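Local coordinates for predicted protein (Acinetobacter sp. RUH2624, PDB 4MEA) that hydrolyses epoxides as a secreted Cif-type virulence factor with the alpha/beta hydrolase fold, at residues S16-F20 against D199-F203. Sequence-based numbering, arbitrary orientation.
Sequences SQQMF and DPNLF
N201, in the first turn of helix 200-211, reaches across to S16 on helix 13-25 and donates an amide N-H to its hydroxyl. The bond from N201 ND2 to S16 OG is 2.9 Å long and nearly straight at 163°, with the oxygen lying almost exactly in the plane of the amide. Asparagine suits the place because its short chain, with CG anti to the backbone N (chi1 -156°), turns a flat donor toward the serine while its CB packs against S16.

A small serine lets the two helices come near, and its hydroxyl works in both directions. Besides accepting from N201, S16 OG donates to a water 2.6 Å away, and that water in turn donates to D199 OD1, also at 2.6 Å. D199 is the N-cap of helix 200-211: its OD1 accepts from L202 N at 3.1 Å, the N-H coming down from well above the carboxylate plane. The water thus ties helix 13-25 to the capping carboxylate, so S16 OG, although buried, has a partner on each of its two bonds, the amide N-H and the water.

One turn after S16, F20 supplies the apolar half. Its ring is turned 64° from the N201 amide and approaches obliquely, CZ lying 3.9 Å from N201 CB and CE2 4.3 Å from P200 CB. Proline fits the first turn of a helix, where no backbone N-H is needed, and offers a rigid hydrocarbon surface to the ring. M19 arrives at about a right angle to N201, its SD 4.1 Å from N201 ND2.

I227 of helix 220-227 packs against F20, P200 and N201. The arrangement is that of an Asp N-capped helix start docked on another helix, here joining the N-terminal helix to the helical region inserted between the strands of an alpha/beta hydrolase fold.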
ATOM      1  N   SER A  16       7.949 -12.657  20.464  1.00  8.19           N
ATOM      2  CA  SER A  16       6.685 -12.963  19.789  1.00 11.77           C
ATOM      3  C   SER A  16       6.587 -14.428  19.346  1.00 11.99           C
ATOM      4  O   SER A  16       5.536 -15.053  19.479  1.00 13.19           O
ATOM      5  CB  SER A  16       6.484 -12.048  18.582  1.00 11.03           C
ATOM      6  OG  SER A  16       6.341 -10.704  19.001  1.00 10.91           O
ATOM      7  N   GLN A  17       7.673 -14.971  18.801  1.00 10.37           N
ATOM      8  CA  GLN A  17       7.669 -16.356  18.340  1.00  9.10           C
ATOM      9  C   GLN A  17       7.369 -17.329  19.498  1.00 12.41           C
ATOM     10  O   GLN A  17       6.681 -18.336  19.313  1.00 14.99           O
ATOM     11  CB  GLN A  17       8.995 -16.708  17.660  1.00 10.87           C
ATOM     12  CG  GLN A  17       9.037 -18.120  17.051  1.00 10.38           C
ATOM     13  CD  GLN A  17       7.901 -18.365  16.068  1.00 14.35           C
ATOM     14  OE1 GLN A  17       7.715 -17.612  15.117  1.00 12.65           O
ATOM     15  NE2 GLN A  17       7.128 -19.419  16.307  1.00 17.25           N
ATOM     16  N   GLN A  18       7.868 -17.014  20.691  1.00 10.68           N
ATOM     17  CA  GLN A  18       7.592 -17.830  21.881  1.00 16.13           C
ATOM     18  C   GLN A  18       6.114 -17.747  22.263  1.00 14.33           C
ATOM     19  O   GLN A  18       5.523 -18.732  22.712  1.00 10.48           O
ATOM     20  CB  GLN A  18       8.475 -17.402  23.063  1.00 17.36           C
ATOM     21  CG  GLN A  18       9.967 -17.618  22.857  1.00 27.09           C
ATOM     22  CD  GLN A  18      10.813 -16.795  23.820  1.00 51.86           C
ATOM     23  OE1 GLN A  18      10.336 -16.350  24.867  1.00 53.53           O
ATOM     24  NE2 GLN A  18      12.074 -16.575  23.458  1.00 63.46           N
ATOM     25  N   MET A  19       5.521 -16.569  22.090  1.00  8.80           N
ATOM     26  CA  MET A  19       4.072 -16.414  22.232  1.00 10.09           C
ATOM     27  C   MET A  19       3.333 -17.345  21.260  1.00 13.41           C
ATOM     28  O   MET A  19       2.405 -18.055  21.655  1.00 14.98           O
ATOM     29  CB  MET A  19       3.641 -14.955  21.989  1.00  6.48           C
ATOM     30  CG  MET A  19       4.237 -13.937  22.964  1.00 15.74           C
ATOM     31  SD  MET A  19       3.658 -12.228  22.677  1.00 23.31           S
ATOM     32  CE  MET A  19       2.047 -12.255  23.468  1.00 35.12           C
ATOM     33  N   PHE A  20       3.747 -17.334  19.993  1.00  8.63           N
ATOM     34  CA  PHE A  20       3.124 -18.172  18.971  1.00 11.34           C
ATOM     35  C   PHE A  20       3.275 -19.649  19.338  1.00 11.63           C
ATOM     36  O   PHE A  20       2.334 -20.430  19.192  1.00 10.88           O
ATOM     37  CB  PHE A  20       3.746 -17.931  17.584  1.00  9.23           C
ATOM     38  CG  PHE A  20       3.643 -16.502  17.088  1.00 10.73           C
ATOM     39  CD1 PHE A  20       2.618 -15.670  17.510  1.00  8.24           C
ATOM     40  CD2 PHE A  20       4.585 -15.999  16.194  1.00 11.05           C
ATOM     41  CE1 PHE A  20       2.524 -14.362  17.045  1.00 12.42           C
ATOM     42  CE2 PHE A  20       4.504 -14.681  15.724  1.00  8.78           C
ATOM     43  CZ  PHE A  20       3.472 -13.866  16.151  1.00 11.11           C
ATOM     44  N   ASP A 199       8.523 -10.267  11.099  1.00 13.79           N
ATOM     45  CA  ASP A 199       7.923  -9.865  12.374  1.00 14.13           C
ATOM     46  C   ASP A 199       6.409  -9.787  12.220  1.00 10.05           C
ATOM     47  O   ASP A 199       5.858  -8.704  12.053  1.00 10.98           O
ATOM     48  CB  ASP A 199       8.484  -8.514  12.828  1.00  9.71           C
ATOM     49  CG  ASP A 199       8.186  -8.212  14.291  1.00 10.03           C
ATOM     50  OD1 ASP A 199       7.279  -8.845  14.867  1.00 12.54           O
ATOM     51  OD2 ASP A 199       8.858  -7.324  14.860  1.00 12.84           O
ATOM     52  N   PRO A 200       5.732 -10.949  12.246  1.00 11.26           N
ATOM     53  CA  PRO A 200       4.276 -10.969  12.039  1.00 10.67           C
ATOM     54  C   PRO A 200       3.531 -10.237  13.150  1.00  9.03           C
ATOM     55  O   PRO A 200       2.531  -9.583  12.879  1.00  7.65           O
ATOM     56  CB  PRO A 200       3.931 -12.466  12.065  1.00 11.33           C
ATOM     57  CG  PRO A 200       5.226 -13.170  11.736  1.00 11.30           C
ATOM     58  CD  PRO A 200       6.305 -12.304  12.341  1.00  9.72           C
ATOM     59  N   ASN A 201       4.001 -10.356  14.388  1.00  9.98           N
ATOM     60  CA  ASN A 201       3.341  -9.665  15.498  1.00  9.27           C
ATOM     61  C   ASN A 201       3.320  -8.142  15.290  1.00  9.45           C
ATOM     62  O   ASN A 201       2.311  -7.481  15.554  1.00  8.76           O
ATOM     63  CB  ASN A 201       3.987 -10.037  16.843  1.00  5.52           C
ATOM     64  CG  ASN A 201       3.043  -9.839  18.019  1.00  8.35           C
ATOM     65  OD1 ASN A 201       1.858  -9.566  17.835  1.00 11.42           O
ATOM     66  ND2 ASN A 201       3.567  -9.971  19.233  1.00  7.94           N
ATOM     67  N   LEU A 202       4.427  -7.594  14.802  1.00  8.58           N
ATOM     68  CA  LEU A 202       4.520  -6.158  14.547  1.00  7.67           C
ATOM     69  C   LEU A 202       3.494  -5.722  13.510  1.00 10.78           C
ATOM     70  O   LEU A 202       2.704  -4.799  13.752  1.00 11.33           O
ATOM     71  CB  LEU A 202       5.937  -5.779  14.077  1.00  7.20           C
ATOM     72  CG  LEU A 202       6.164  -4.364  13.530  1.00  6.79           C
ATOM     73  CD1 LEU A 202       5.892  -3.321  14.611  1.00  7.77           C
ATOM     74  CD2 LEU A 202       7.592  -4.216  12.990  1.00  6.57           C
ATOM     75  N   PHE A 203       3.502  -6.375  12.350  1.00  8.43           N
ATOM     76  CA  PHE A 203       2.578  -5.989  11.283  1.00 12.28           C
ATOM     77  C   PHE A 203       1.109  -6.176  11.653  1.00 10.01           C
ATOM     78  O   PHE A 203       0.308  -5.250  11.514  1.00  6.80           O
ATOM     79  CB  PHE A 203       2.851  -6.723   9.958  1.00  7.81           C
ATOM     80  CG  PHE A 203       1.893  -6.316   8.852  1.00  7.28           C
ATOM     81  CD1 PHE A 203       2.147  -5.189   8.085  1.00  6.90           C
ATOM     82  CD2 PHE A 203       0.716  -7.026   8.626  1.00  4.78           C
ATOM     83  CE1 PHE A 203       1.266  -4.788   7.095  1.00  7.83           C
ATOM     84  CE2 PHE A 203      -0.170  -6.634   7.629  1.00  7.45           C
ATOM     85  CZ  PHE A 203       0.107  -5.513   6.862  1.00  9.37           C
TER
HETATM   86  O   HOH W   1       7.371  -8.908  17.448  1.00 16.65           O